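Local atomic coordinates of GTP-binding protein REM 1 (Homo sapiens, PDB entry 2NZJ), a protein that probably acts in signalling as a Ras-family small GTPase that binds and hydrolyses GTP, and is held here in its GDP-bound state. Residues Arg6-Gly11 and Glu72-Gly77; Glu50-Val55 and Gly162-Leu167; Ile83-Ala88 and Arg127-Glu132. All coordinates share one frame; numbering follows the deposited sequence.

Contact 1 of 3, residues Arg6-Gly11 and Glu72-Gly77; sequences RVVLLG and ESCLQG
Leu10 and Leu75 meet through their methyl ends, and Leu10 can be followed outward atom by atom to show how strand 6-10 reaches segment 72-77. Leu10 CB is still 5.8 Å from Leu75 CD2, too far for contact. Leu10 CG, anti to the carbonyl carbon (chi1 -59°), is nearer, 4.5 Å from Leu75 CD2. At the tip, both methyls arrive: Leu10 CD1 and CD2 each lie 3.9 Å from Leu75 CD2, so one methyl of Leu75 sits against both prongs of the fork. Leu10 CD2 also approaches Cys74 SG at 4.4 Å. The CB of Leu75 points away from the strand, and it is the far end of its side chain that turns back to make this contact.

Two residues earlier on the strand, Val8 uses its two branches differently. Val8 CG1, anti to the backbone N, packs on Cys74 SG at 4.0 Å, whereas Val8 CG2 comes within 4.2 Å of Cys74 O. That carbonyl oxygen has a polar partner outside the contact, the hydroxyl of Tyr81, whose side chain also touches Val8 and Leu10. Trp60 lies against both Leu10 and Cys74, and Leu103 of helix 90-105 against both leucines. At the exposed end the extended chain of Arg6 passes Gly77, with Arg6 CD 3.9 Å from Gly77 O.

Segment 72-77 begins in helix 69-73, which probably corresponds to the switch II helix of Ras proteins, while the strand leads into what is probably the phosphate-binding P-loop, at Gly11. No hydrogen bond joins the two segments, which bury 230 Å² between them; Arg6 and Gly77 form the exposed margin, and at its buried end the contact rests on methyl and sulfur packing, chemistry that depends on fit more than on precise direction.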
loop_
_atom_site.group_PDB
_atom_site.type_symbol
_atom_site.label_atom_id
_atom_site.label_comp_id
_atom_site.label_asym_id
_atom_site.label_seq_id
_atom_site.Cartn_x
_atom_site.Cartn_y
_atom_site.Cartn_z
ATOM N N ARG A 6 9.127 0.022 -7.777
ATOM C CA ARG A 6 8.320 -1.168 -7.514
ATOM C C ARG A 6 7.671 -0.994 -6.142
ATOM O O ARG A 6 8.359 -0.821 -5.128
ATOM C CB ARG A 6 9.206 -2.430 -7.559
ATOM C CG ARG A 6 8.514 -3.750 -7.305
ATOM C CD ARG A 6 9.525 -4.908 -7.350
ATOM N NE ARG A 6 8.911 -6.209 -7.018
ATOM C CZ ARG A 6 8.349 -7.065 -7.886
ATOM N NH1 ARG A 6 8.275 -6.792 -9.180
ATOM N NH2 ARG A 6 7.811 -8.211 -7.455
ATOM N N VAL A 7 6.345 -0.991 -6.131
ATOM C CA VAL A 7 5.561 -0.809 -4.922
ATOM C C VAL A 7 4.830 -2.102 -4.630
ATOM O O VAL A 7 4.055 -2.586 -5.456
ATOM C CB VAL A 7 4.482 0.291 -5.082
ATOM C CG1 VAL A 7 3.629 0.399 -3.794
ATOM C CG2 VAL A 7 5.125 1.629 -5.433
ATOM N N VAL A 8 5.047 -2.653 -3.447
ATOM C CA VAL A 8 4.487 -3.953 -3.130
ATOM C C VAL A 8 3.307 -3.809 -2.148
ATOM O O VAL A 8 3.467 -3.171 -1.104
ATOM C CB VAL A 8 5.593 -4.901 -2.609
ATOM C CG1 VAL A 8 5.126 -6.309 -2.619
ATOM C CG2 VAL A 8 6.840 -4.792 -3.479
ATOM N N LEU A 9 2.134 -4.375 -2.511
ATOM C CA LEU A 9 0.914 -4.381 -1.637
ATOM C C LEU A 9 0.859 -5.618 -0.737
ATOM O O LEU A 9 0.791 -6.736 -1.223
ATOM C CB LEU A 9 -0.393 -4.342 -2.447
ATOM C CG LEU A 9 -0.822 -3.042 -3.127
ATOM C CD1 LEU A 9 -2.009 -3.282 -4.049
ATOM C CD2 LEU A 9 -1.154 -1.974 -2.101
ATOM N N LEU A 10 0.853 -5.410 0.574
ATOM C CA LEU A 10 0.754 -6.491 1.541
ATOM C C LEU A 10 -0.519 -6.355 2.392
ATOM O O LEU A 10 -1.058 -5.262 2.553
ATOM C CB LEU A 10 1.953 -6.477 2.488
ATOM C CG LEU A 10 3.353 -6.618 1.913
ATOM C CD1 LEU A 10 4.374 -6.268 2.989
ATOM C CD2 LEU A 10 3.594 -8.012 1.332
ATOM N N GLY A 11 -0.944 -7.473 2.982
ATOM C CA GLY A 11 -2.074 -7.522 3.888
ATOM C C GLY A 11 -2.901 -8.790 3.751
ATOM O O GLY A 11 -2.850 -9.468 2.726
ATOM N N GLU A 72 9.855 -15.518 -1.931
ATOM C CA GLU A 72 11.061 -15.209 -1.129
ATOM C C GLU A 72 11.598 -13.796 -1.392
ATOM O O GLU A 72 11.896 -13.053 -0.453
ATOM C CB GLU A 72 12.195 -16.222 -1.383
ATOM C CG GLU A 72 12.105 -17.493 -0.560
ATOM N N SER A 73 11.727 -13.434 -2.667
ATOM C CA SER A 73 12.311 -12.140 -3.046
ATOM C C SER A 73 11.399 -10.948 -2.705
ATOM O O SER A 73 11.875 -9.835 -2.526
ATOM C CB SER A 73 12.667 -12.132 -4.541
ATOM N N CYS A 74 10.102 -11.212 -2.571
ATOM C CA CYS A 74 9.055 -10.183 -2.417
ATOM C C CYS A 74 9.286 -9.076 -1.391
ATOM O O CYS A 74 8.983 -7.901 -1.667
ATOM C CB CYS A 74 7.723 -10.862 -2.097
ATOM S SG CYS A 74 6.601 -9.798 -1.260
ATOM N N LEU A 75 9.774 -9.451 -0.209
ATOM C CA LEU A 75 9.989 -8.489 0.878
ATOM C C LEU A 75 11.381 -7.838 0.832
ATOM O O LEU A 75 11.724 -7.047 1.714
ATOM C CB LEU A 75 9.793 -9.152 2.240
ATOM C CG LEU A 75 8.437 -9.747 2.620
ATOM C CD1 LEU A 75 8.530 -10.290 4.033
ATOM C CD2 LEU A 75 7.291 -8.743 2.511
ATOM N N GLN A 76 12.169 -8.157 -0.189
ATOM C CA GLN A 76 13.503 -7.567 -0.375
ATOM C C GLN A 76 13.605 -6.663 -1.628
ATOM O O GLN A 76 14.489 -5.806 -1.716
ATOM C CB GLN A 76 14.559 -8.687 -0.440
ATOM N N GLY A 77 12.707 -6.847 -2.593
ATOM C CA GLY A 77 12.806 -6.134 -3.861
ATOM C C GLY A 77 12.105 -4.782 -3.893
ATOM O O GLY A 77 12.352 -3.984 -4.796
#

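Contact 2 of 3, residues Glu50-Val55 and Gly162-Leu167; sequences EDTTLV and GVVRQL
Thr52 and Val164 form the closest CA pair, 7.2 Å, where strand 50-55 and helix 162-167 cross at 106° with their axes 9.9 Å apart. Strand residues pointing to this side are two apart, Thr52 and Leu54, and they meet Val163, Val164 and Leu167, which share one flank of the helix.

Thr52 and Val164 approach tip to tip. Val164 CG1, anti to its backbone N (chi1 174°), stands about equally far from three atoms of the threonine: 4.0 Å from Thr52 CB, 4.0 Å from Thr52 OG1 and 4.1 Å from Thr52 CG2. The valine methyl therefore rests on the whole branch point rather than on one substituent. The hydroxyl finds its main polar partner elsewhere, in Arg168 NH2, and makes a weak bond to the carbonyl of Asp51.

Leu54 reaches the helix with both methyls. Leu54 CD1 packs on Val164 CG2 at 3.9 Å and, more loosely, on Val163 CG1 at 4.5 Å; Leu54 CD2 turns to Leu167 CD1 at 3.9 Å. Its fork thus spans one helical turn, since Leu167 N is hydrogen-bonded to Val163 O. Val164 is shared, one methyl going to Thr52 and the other to Leu54. Tyr5 of the adjoining strand 4-10 touches Thr52, Leu54 and Leu167, and Ala80 of strand 80-86 touches Val163 and Leu167, which shows the helix lying across several strands.

This is the C-terminal helix of a Ras-like fold packed on a face of its central sheet. All five touching residues are buried and no hydrogen bond runs between the segments, so the fit of branched aliphatic groups probably sets how the helix sits on the strand, while Arg168, bonded to Thr52 OG1 and Glu50 O, supplies a polar tie at the edge.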
loop_
_atom_site.group_PDB
_atom_site.type_symbol
_atom_site.label_atom_id
_atom_site.label_comp_id
_atom_site.label_asym_id
_atom_site.label_seq_id
_atom_site.Cartn_x
_atom_site.Cartn_y
_atom_site.Cartn_z
ATOM N N GLU A 50 5.787 16.665 -12.093
ATOM C CA GLU A 50 6.863 15.730 -12.475
ATOM C C GLU A 50 6.308 14.312 -12.623
ATOM O O GLU A 50 5.551 13.841 -11.783
ATOM C CB GLU A 50 7.963 15.768 -11.393
ATOM C CG GLU A 50 9.090 14.722 -11.486
ATOM C CD GLU A 50 10.053 14.730 -10.262
ATOM O OE1 GLU A 50 10.071 15.716 -9.479
ATOM O OE2 GLU A 50 10.808 13.741 -10.090
ATOM N N ASP A 51 6.689 13.619 -13.683
ATOM C CA ASP A 51 6.169 12.274 -13.939
ATOM C C ASP A 51 7.003 11.210 -13.242
ATOM O O ASP A 51 8.203 11.351 -13.126
ATOM C CB ASP A 51 6.124 11.989 -15.447
ATOM C CG ASP A 51 4.910 12.615 -16.137
ATOM O OD1 ASP A 51 4.727 12.340 -17.333
ATOM O OD2 ASP A 51 4.125 13.357 -15.499
ATOM N N THR A 52 6.342 10.157 -12.768
ATOM C CA THR A 52 7.002 9.017 -12.145
ATOM C C THR A 52 6.154 7.783 -12.367
ATOM O O THR A 52 4.944 7.844 -12.207
ATOM C CB THR A 52 7.155 9.233 -10.654
ATOM O OG1 THR A 52 8.142 10.258 -10.421
ATOM C CG2 THR A 52 7.546 7.916 -9.970
ATOM N N THR A 53 6.786 6.681 -12.749
ATOM C CA THR A 53 6.095 5.429 -12.974
ATOM C C THR A 53 6.190 4.562 -11.731
ATOM O O THR A 53 7.272 4.401 -11.133
ATOM C CB THR A 53 6.697 4.650 -14.149
ATOM O OG1 THR A 53 6.814 5.514 -15.278
ATOM C CG2 THR A 53 5.851 3.445 -14.528
ATOM N N LEU A 54 5.046 4.022 -11.326
ATOM C CA LEU A 54 5.025 3.008 -10.302
ATOM C C LEU A 54 4.561 1.721 -10.942
ATOM O O LEU A 54 3.650 1.721 -11.774
ATOM C CB LEU A 54 4.103 3.393 -9.166
ATOM C CG LEU A 54 4.402 4.689 -8.421
ATOM C CD1 LEU A 54 3.288 4.962 -7.419
ATOM C CD2 LEU A 54 5.765 4.641 -7.717
ATOM N N VAL A 55 5.212 0.631 -10.565
ATOM C CA VAL A 55 4.730 -0.699 -10.856
ATOM C C VAL A 55 4.228 -1.256 -9.520
ATOM O O VAL A 55 5.018 -1.459 -8.586
ATOM C CB VAL A 55 5.840 -1.575 -11.466
ATOM C CG1 VAL A 55 5.341 -3.002 -11.694
ATOM C CG2 VAL A 55 6.358 -0.940 -12.788
ATOM N N GLY A 162 1.129 10.034 -2.662
ATOM C CA GLY A 162 1.921 10.098 -1.439
ATOM C C GLY A 162 3.117 9.164 -1.478
ATOM O O GLY A 162 4.218 9.544 -1.077
ATOM N N VAL A 163 2.912 7.954 -1.979
ATOM C CA VAL A 163 4.015 7.020 -2.174
ATOM C C VAL A 163 5.104 7.641 -3.065
ATOM O O VAL A 163 6.298 7.594 -2.722
ATOM C CB VAL A 163 3.537 5.696 -2.822
ATOM C CG1 VAL A 163 4.699 4.840 -3.196
ATOM C CG2 VAL A 163 2.605 4.954 -1.891
ATOM N N VAL A 164 4.704 8.224 -4.199
ATOM C CA VAL A 164 5.676 8.901 -5.084
ATOM C C VAL A 164 6.475 9.932 -4.295
ATOM O O VAL A 164 7.708 9.935 -4.341
ATOM C CB VAL A 164 5.019 9.655 -6.255
ATOM C CG1 VAL A 164 6.060 10.428 -7.022
ATOM C CG2 VAL A 164 4.237 8.715 -7.179
ATOM N N ARG A 165 5.781 10.799 -3.560
ATOM C CA ARG A 165 6.470 11.867 -2.805
ATOM C C ARG A 165 7.472 11.315 -1.804
ATOM O O ARG A 165 8.571 11.824 -1.704
ATOM C CB ARG A 165 5.484 12.787 -2.058
ATOM C CG ARG A 165 4.745 13.739 -2.970
ATOM C CD ARG A 165 3.948 14.715 -2.204
ATOM N NE ARG A 165 3.222 15.576 -3.130
ATOM C CZ ARG A 165 1.952 15.405 -3.516
ATOM N NH1 ARG A 165 1.201 14.415 -3.030
ATOM N NH2 ARG A 165 1.422 16.262 -4.390
ATOM N N GLN A 166 7.088 10.278 -1.068
ATOM C CA GLN A 166 7.981 9.661 -0.100
ATOM C C GLN A 166 9.212 9.042 -0.765
ATOM O O GLN A 166 10.331 9.115 -0.239
ATOM C CB GLN A 166 7.239 8.585 0.667
ATOM C CG GLN A 166 6.107 9.103 1.507
ATOM C CD GLN A 166 6.575 10.099 2.524
ATOM O OE1 GLN A 166 7.597 9.879 3.177
ATOM N NE2 GLN A 166 5.861 11.219 2.649
ATOM N N LEU A 167 9.004 8.419 -1.923
ATOM C CA LEU A 167 10.113 7.855 -2.689
ATOM C C LEU A 167 11.094 8.944 -3.153
ATOM O O LEU A 167 12.295 8.722 -3.188
ATOM C CB LEU A 167 9.589 7.061 -3.898
ATOM C CG LEU A 167 8.944 5.704 -3.592
ATOM C CD1 LEU A 167 8.286 5.100 -4.828
ATOM C CD2 LEU A 167 9.958 4.731 -2.982
#

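Contact 3 of 3, residues Ile83-Ala88 and Arg127-Glu132; sequences IVYSIA and REVSVE
Ile87 O is gripped by two backbone donors of the facing loop, and these are the hydrogen bonds that join the segments. Glu128 N donates at 2.8 Å to Ile87 O, in the carbonyl plane and with an N-H...O angle of 159°; Val129 N reaches Ile87 O at 3.0 Å from a position tilted 18° off that plane.

Within each segment, polar side chains hold the backbone. Ser86 OG accepts from Ala88 N at 3.3 Å, an ST turn at the end of strand 80-86. Arg127 NE donates to Val129 O at 2.9 Å, while its NH1 pairs with Glu147. The Glu128 carboxylate lies beside Ala88 O without a bond, both being acceptors; its OE1 takes a hydrogen from Arg90 N.

Aliphatic groups also flank the Arg127 guanidinium: Ile87 CD1 lies 3.6 Å above one face and Val131 CG2, of the same segment as Arg127, over the opposite one, both displaced toward the rim. Ile87 CG2 lies 3.8 Å from Arg127 NH1. An alanine here, lacking the guanidinium, would probably leave Glu147 without this cationic partner, free the Val129 carbonyl from its side-chain tie and open a gap beside Ile87 CD1 and CG2.

Apolar packing lies further in, where Val129 CG1 meets the Tyr85 ring obliquely, 4.0 Å from Tyr85 CE2, and Phe93 touches both residues.

Ser130 then caps helix 131-141 through Glu133 N. A strand end with an ST turn, bound by the loop leading to that N-cap, here borders the nucleotide side of a Ras-like domain, the side chain of Ser86 about 7 Å from GDP.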
loop_
_atom_site.group_PDB
_atom_site.type_symbol
_atom_site.label_atom_id
_atom_site.label_comp_id
_atom_site.label_asym_id
_atom_site.label_seq_id
_atom_site.Cartn_x
_atom_site.Cartn_y
_atom_site.Cartn_z
ATOM N N ILE A 83 1.170 -1.633 3.332
ATOM C CA ILE A 83 0.526 -2.629 4.184
ATOM C C ILE A 83 -0.909 -2.199 4.428
ATOM O O ILE A 83 -1.147 -1.224 5.128
ATOM C CB ILE A 83 1.210 -2.734 5.572
ATOM C CG1 ILE A 83 2.633 -3.266 5.452
ATOM C CG2 ILE A 83 0.409 -3.621 6.510
ATOM C CD1 ILE A 83 3.503 -3.020 6.700
ATOM N N VAL A 84 -1.858 -2.937 3.861
ATOM C CA VAL A 84 -3.284 -2.593 3.912
ATOM C C VAL A 84 -3.995 -3.462 4.938
ATOM O O VAL A 84 -3.752 -4.656 4.985
ATOM C CB VAL A 84 -3.932 -2.842 2.557
ATOM C CG1 VAL A 84 -5.446 -2.553 2.591
ATOM C CG2 VAL A 84 -3.194 -2.030 1.484
ATOM N N TYR A 85 -4.854 -2.860 5.765
ATOM C CA TYR A 85 -5.824 -3.606 6.595
ATOM C C TYR A 85 -7.219 -2.987 6.394
ATOM O O TYR A 85 -7.350 -1.921 5.790
ATOM C CB TYR A 85 -5.393 -3.647 8.086
ATOM C CG TYR A 85 -5.450 -2.317 8.764
ATOM C CD1 TYR A 85 -4.396 -1.437 8.679
ATOM C CD2 TYR A 85 -6.579 -1.912 9.443
ATOM C CE1 TYR A 85 -4.443 -0.199 9.250
ATOM C CE2 TYR A 85 -6.653 -0.622 10.018
ATOM C CZ TYR A 85 -5.572 0.221 9.909
ATOM O OH TYR A 85 -5.588 1.464 10.506
ATOM N N SER A 86 -8.249 -3.678 6.868
ATOM C CA SER A 86 -9.607 -3.147 6.879
ATOM C C SER A 86 -9.967 -2.623 8.256
ATOM O O SER A 86 -9.871 -3.338 9.238
ATOM C CB SER A 86 -10.611 -4.216 6.498
ATOM O OG SER A 86 -11.924 -3.701 6.605
ATOM N N ILE A 87 -10.438 -1.384 8.314
ATOM C CA ILE A 87 -10.878 -0.776 9.575
ATOM C C ILE A 87 -12.040 -1.513 10.245
ATOM O O ILE A 87 -12.294 -1.290 11.423
ATOM C CB ILE A 87 -11.312 0.691 9.383
ATOM C CG1 ILE A 87 -12.514 0.772 8.425
ATOM C CG2 ILE A 87 -10.126 1.536 8.921
ATOM C CD1 ILE A 87 -13.552 1.788 8.794
ATOM N N ALA A 88 -12.729 -2.380 9.486
ATOM C CA ALA A 88 -13.821 -3.216 9.994
ATOM C C ALA A 88 -13.414 -4.628 10.456
ATOM O O ALA A 88 -14.278 -5.426 10.824
ATOM C CB ALA A 88 -14.899 -3.327 8.911
ATOM N N ARG A 127 -16.683 -0.062 11.960
ATOM C CA ARG A 127 -15.407 0.297 12.535
ATOM C C ARG A 127 -15.080 -0.569 13.732
ATOM O O ARG A 127 -15.818 -0.562 14.717
ATOM C CB ARG A 127 -15.509 1.757 12.956
ATOM C CG ARG A 127 -14.221 2.422 13.298
ATOM C CD ARG A 127 -13.992 3.648 12.399
ATOM N NE ARG A 127 -12.561 3.792 12.275
ATOM C CZ ARG A 127 -11.922 4.436 11.316
ATOM N NH1 ARG A 127 -10.601 4.435 11.369
ATOM N NH2 ARG A 127 -12.562 5.089 10.357
ATOM N N GLU A 128 -14.017 -1.355 13.616
ATOM C CA GLU A 128 -13.457 -2.111 14.739
ATOM C C GLU A 128 -12.113 -1.519 15.141
ATOM O O GLU A 128 -11.655 -1.729 16.253
ATOM C CB GLU A 128 -13.268 -3.598 14.397
ATOM C CG GLU A 128 -14.522 -4.319 13.895
ATOM C CD GLU A 128 -14.415 -5.857 13.936
ATOM O OE1 GLU A 128 -13.278 -6.407 13.882
ATOM O OE2 GLU A 128 -15.485 -6.517 14.045
ATOM N N VAL A 129 -11.475 -0.786 14.239
ATOM C CA VAL A 129 -10.176 -0.205 14.508
ATOM C C VAL A 129 -10.294 1.294 14.433
ATOM O O VAL A 129 -10.678 1.844 13.398
ATOM C CB VAL A 129 -9.144 -0.671 13.487
ATOM C CG1 VAL A 129 -7.805 -0.100 13.835
ATOM C CG2 VAL A 129 -9.091 -2.199 13.449
ATOM N N SER A 130 -9.981 1.965 15.531
ATOM C CA SER A 130 -10.136 3.405 15.589
ATOM C C SER A 130 -9.093 4.109 14.744
ATOM O O SER A 130 -8.058 3.529 14.415
ATOM C CB SER A 130 -10.006 3.886 17.027
ATOM O OG SER A 130 -8.650 3.893 17.402
ATOM N N VAL A 131 -9.362 5.372 14.416
ATOM C CA VAL A 131 -8.371 6.209 13.743
ATOM C C VAL A 131 -7.126 6.318 14.603
ATOM O O VAL A 131 -6.026 6.281 14.103
ATOM C CB VAL A 131 -8.832 7.671 13.530
ATOM C CG1 VAL A 131 -8.290 8.161 12.217
ATOM C CG2 VAL A 131 -10.345 7.831 13.613
ATOM N N GLU A 132 -7.328 6.487 15.906
ATOM C CA GLU A 132 -6.242 6.658 16.861
ATOM C C GLU A 132 -5.365 5.416 16.900
ATOM O O GLU A 132 -4.159 5.509 17.061
ATOM C CB GLU A 132 -6.803 6.958 18.253
ATOM C CG GLU A 132 -7.495 8.346 18.411
ATOM C CD GLU A 132 -8.976 8.406 17.925
ATOM O OE1 GLU A 132 -9.567 7.360 17.547
ATOM O OE2 GLU A 132 -9.549 9.531 17.920
#

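How the contacts relate
All three contacts draw on one mixed sheet, through the adjacent strands 50-57, 4-10 and 80-86. Contacts 1 and 2, centres 16 Å apart, touch: Val7 CG2 packs on Leu54 CD2 and Val163 CG1, and their segments alternate along the chain. Contact 3 opens after contact 1 has closed, its centre 22 Å from that of contact 1, and is joined to it by a probable hydrogen bond from Val84 N to Leu10 O. Contacts 2 and 3 (centres 25 Å apart, nearest atoms about 9 Å) do not touch, although contact 3 falls between the segments of contact 2. The C-terminal helix, probable switch II segment and loops at the end of strand 80-86, near GDP, thus share one sheet.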